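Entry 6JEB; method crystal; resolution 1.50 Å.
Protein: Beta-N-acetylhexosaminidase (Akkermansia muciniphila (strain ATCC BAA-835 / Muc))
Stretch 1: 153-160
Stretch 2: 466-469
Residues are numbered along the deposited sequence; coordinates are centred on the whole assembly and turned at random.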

ATOM      1  N   GLU A 153      16.848  18.859  -6.937  1.00 13.64           N
ATOM      2  CA  GLU A 153      17.264  17.841  -7.900  1.00 13.94           C
ATOM      3  C   GLU A 153      17.022  16.478  -7.263  1.00 13.03           C
ATOM      4  O   GLU A 153      16.503  16.378  -6.145  1.00 13.61           O
ATOM      5  CB  GLU A 153      18.740  17.991  -8.299  1.00 14.55           C
ATOM      6  CG  GLU A 153      19.712  17.891  -7.118  1.00 16.25           C
ATOM      7  CD  GLU A 153      21.177  17.944  -7.542  1.00 17.02           C
ATOM      8  OE1 GLU A 153      21.465  17.918  -8.760  1.00 18.74           O
ATOM      9  OE2 GLU A 153      22.050  18.004  -6.651  1.00 19.77           O
ATOM     10  N   SER A 154      17.423  15.426  -7.981  1.00 13.92           N
ATOM     11  CA  SER A 154      17.409  14.063  -7.453  1.00 14.82           C
ATOM     12  C   SER A 154      18.720  13.393  -7.844  1.00 14.99           C
ATOM     13  O   SER A 154      19.026  13.272  -9.034  1.00 15.24           O
ATOM     14  CB  SER A 154      16.226  13.271  -8.016  1.00 14.92           C
ATOM     15  OG  SER A 154      15.010  14.002  -7.906  1.00 14.77           O
ATOM     16  N   PHE A 155      19.494  12.964  -6.852  1.00 15.56           N
ATOM     17  CA  PHE A 155      20.724  12.202  -7.103  1.00 16.75           C
ATOM     18  C   PHE A 155      21.656  12.920  -8.076  1.00 18.54           C
ATOM     19  O   PHE A 155      22.218  12.317  -8.993  1.00 18.91           O
ATOM     20  CB  PHE A 155      20.418  10.778  -7.578  1.00 17.43           C
ATOM     21  CG  PHE A 155      19.336  10.107  -6.796  1.00 17.74           C
ATOM     22  CD1 PHE A 155      19.585   9.603  -5.528  1.00 19.55           C
ATOM     23  CD2 PHE A 155      18.060   9.996  -7.321  1.00 18.65           C
ATOM     24  CE1 PHE A 155      18.574   8.992  -4.796  1.00 22.37           C
ATOM     25  CE2 PHE A 155      17.057   9.383  -6.607  1.00 20.80           C
ATOM     26  CZ  PHE A 155      17.307   8.885  -5.341  1.00 22.23           C
ATOM     27  N   GLY A 156      21.814  14.227  -7.881  1.00 16.96           N
ATOM     28  CA  GLY A 156      22.750  14.989  -8.689  1.00 16.48           C
ATOM     29  C   GLY A 156      22.317  15.259 -10.111  1.00 16.18           C
ATOM     30  O   GLY A 156      23.137  15.731 -10.907  1.00 18.97           O
ATOM     31  N   ASP A 157      21.055  14.996 -10.462  1.00 15.09           N
ATOM     32  CA  ASP A 157      20.629  15.131 -11.853  1.00 15.93           C
ATOM     33  C   ASP A 157      20.359  16.566 -12.275  1.00 15.42           C
ATOM     34  O   ASP A 157      20.083  16.797 -13.458  1.00 16.57           O
ATOM     35  CB  ASP A 157      19.422  14.233 -12.170  1.00 15.15           C
ATOM     36  CG  ASP A 157      18.139  14.651 -11.446  1.00 15.30           C
ATOM     37  OD1 ASP A 157      18.102  15.707 -10.766  1.00 14.83           O
ATOM     38  OD2 ASP A 157      17.148  13.893 -11.562  1.00 15.61           O
ATOM     39  N   GLY A 158      20.424  17.522 -11.348  1.00 14.79           N
ATOM     40  CA  GLY A 158      20.197  18.916 -11.670  1.00 14.17           C
ATOM     41  C   GLY A 158      18.775  19.290 -12.022  1.00 14.69           C
ATOM     42  O   GLY A 158      18.543  20.421 -12.466  1.00 15.89           O
ATOM     43  N   ILE A 159      17.809  18.398 -11.818  1.00 14.01           N
ATOM     44  CA  ILE A 159      16.452  18.596 -12.312  1.00 14.33           C
ATOM     45  C   ILE A 159      15.522  18.787 -11.115  1.00 14.58           C
ATOM     46  O   ILE A 159      15.247  17.825 -10.380  1.00 13.85           O
ATOM     47  CB  ILE A 159      16.005  17.435 -13.208  1.00 14.77           C
ATOM     48  CG1 ILE A 159      16.809  17.475 -14.517  1.00 16.96           C
ATOM     49  CG2 ILE A 159      14.502  17.503 -13.480  1.00 14.43           C
ATOM     50  CD1 ILE A 159      16.636  16.245 -15.366  1.00 18.08           C
ATOM     51  N   PRO A 160      14.999  19.997 -10.890  1.00 13.35           N
ATOM     52  CA  PRO A 160      14.077  20.205  -9.767  1.00 13.45           C
ATOM     53  C   PRO A 160      12.859  19.303  -9.874  1.00 13.59           C
ATOM     54  O   PRO A 160      12.410  18.942 -10.967  1.00 14.66           O
ATOM     55  CB  PRO A 160      13.681  21.680  -9.899  1.00 14.80           C
ATOM     56  CG  PRO A 160      14.823  22.310 -10.670  1.00 14.81           C
ATOM     57  CD  PRO A 160      15.265  21.242 -11.632  1.00 14.56           C
ATOM     58  N   PHE A 466      16.552   4.999 -17.186  1.00 24.01           N
ATOM     59  CA  PHE A 466      16.720   5.939 -16.088  1.00 23.96           C
ATOM     60  C   PHE A 466      17.758   6.985 -16.469  1.00 27.19           C
ATOM     61  O   PHE A 466      18.638   6.737 -17.299  1.00 29.82           O
ATOM     62  CB  PHE A 466      17.202   5.233 -14.816  1.00 22.41           C
ATOM     63  CG  PHE A 466      16.238   4.221 -14.277  1.00 20.18           C
ATOM     64  CD1 PHE A 466      15.207   4.614 -13.440  1.00 20.00           C
ATOM     65  CD2 PHE A 466      16.368   2.877 -14.592  1.00 20.71           C
ATOM     66  CE1 PHE A 466      14.313   3.683 -12.931  1.00 18.54           C
ATOM     67  CE2 PHE A 466      15.478   1.941 -14.085  1.00 19.20           C
ATOM     68  CZ  PHE A 466      14.447   2.343 -13.255  1.00 18.86           C
ATOM     69  N   ARG A 467      17.662   8.156 -15.847  1.00 28.98           N
ATOM     70  CA  ARG A 467      18.620   9.218 -16.118  1.00 30.28           C
ATOM     71  C   ARG A 467      19.824   9.190 -15.186  1.00 32.52           C
ATOM     72  O   ARG A 467      20.806   9.896 -15.445  1.00 36.36           O
ATOM     73  CB  ARG A 467      17.947  10.592 -16.034  1.00 32.77           C
ATOM     74  CG  ARG A 467      17.844  11.140 -14.618  1.00 31.39           C
ATOM     75  CD  ARG A 467      17.306  12.567 -14.609  1.00 32.98           C
ATOM     76  NE  ARG A 467      15.949  12.642 -15.139  1.00 35.52           N
ATOM     77  CZ  ARG A 467      14.859  12.776 -14.391  1.00 37.43           C
ATOM     78  NH1 ARG A 467      14.965  12.862 -13.072  1.00 35.24           N
ATOM     79  NH2 ARG A 467      13.664  12.830 -14.964  1.00 37.99           N
ATOM     80  N   TRP A 468      19.781   8.400 -14.118  1.00 30.60           N
ATOM     81  CA  TRP A 468      20.820   8.413 -13.100  1.00 31.61           C
ATOM     82  C   TRP A 468      21.847   7.321 -13.364  1.00 40.31           C
ATOM     83  O   TRP A 468      21.492   6.201 -13.740  1.00 41.12           O
ATOM     84  CB  TRP A 468      20.211   8.198 -11.716  1.00 27.90           C
ATOM     85  CG  TRP A 468      19.081   9.123 -11.409  1.00 24.11           C
ATOM     86  CD1 TRP A 468      19.144  10.482 -11.276  1.00 22.19           C
ATOM     87  CD2 TRP A 468      17.716   8.759 -11.178  1.00 20.06           C
ATOM     88  NE1 TRP A 468      17.899  10.985 -10.997  1.00 21.07           N
ATOM     89  CE2 TRP A 468      17.005   9.949 -10.924  1.00 19.97           C
ATOM     90  CE3 TRP A 468      17.024   7.541 -11.166  1.00 22.16           C
ATOM     91  CZ2 TRP A 468      15.637   9.960 -10.653  1.00 18.75           C
ATOM     92  CZ3 TRP A 468      15.671   7.555 -10.903  1.00 21.28           C
ATOM     93  CH2 TRP A 468      14.990   8.756 -10.644  1.00 19.70           C
ATOM     94  N   GLU A 469      23.117   7.662 -13.158  1.00 50.60           N
ATOM     95  CA  GLU A 469      24.219   6.696 -13.171  1.00 57.02           C
ATOM     96  C   GLU A 469      24.215   5.769 -14.387  1.00 56.33           C
ATOM     97  O   GLU A 469      24.791   4.679 -14.355  1.00 56.59           O
ATOM     98  CB  GLU A 469      24.217   5.889 -11.870  1.00 63.36           C
ATOM     99  CG  GLU A 469      24.369   6.761 -10.628  1.00 69.23           C
ATOM    100  CD  GLU A 469      23.350   6.445  -9.546  1.00 72.22           C
ATOM    101  OE1 GLU A 469      23.286   5.274  -9.114  1.00 74.59           O
ATOM    102  OE2 GLU A 469      22.614   7.369  -9.129  1.00 69.53           O
TER
HETATM  103  O   HOH W   1      22.941  10.185 -10.093  1.00 65.38           O

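Phe466 opens the second stretch without reaching the first, so the contact begins at Arg467. Its CA-to-CB bond points toward the loop, and the long side chain carries its guanidinium to Asp157, where NH1 donates a hydrogen bond to OD2 at 2.8 Å. Opposite charges make this a salt bridge as well, and the carboxylate oxygen lies near the guanidinium plane, where the N-H groups point. The face of the same planar group is free for apolar packing: CD1 of Ile159 lies over it, 3.7 Å from NE of Arg467.

Trp468 is buried and gives the contact its largest covered area. Its indole NE1 donates to OD2 of Asp157 at 3.1 Å, so one carboxylate oxygen accepts from both Arg467 and Trp468. The other oxygen, OD1, serves the loop itself, accepting from Ser154 N and Ile159 N, each at 2.9 Å. An aspartate suits this position because its short side chain offers two acceptors, one turned to each task. The turn from Ser154 to Asp157 is type I', closed by Asp157 N donating to Ser154 O at 3.0 Å; Gly156 has the positive phi that glycine readily adopts, and Phe155 shares that sign of phi.

From this turn Phe155 directs its ring edge at the indole face. The planes meet at 75°, the centroid of the phenyl ring lies 5.1 Å from that of the five-membered ring, and CD2 of Phe155 approaches CE2 of Trp468 to 3.8 Å. Tryptophan thus uses its edge for a polar bond and its face for an aromatic one.

At Glu469 the contact loosens. The residue is poorly ordered and its CA-to-CB bond points sideways, yet its side-chain end comes nearer. A water bridges the gap, donating to Phe155 O at 2.5 Å and to Glu469 OE2 at 3.0 Å.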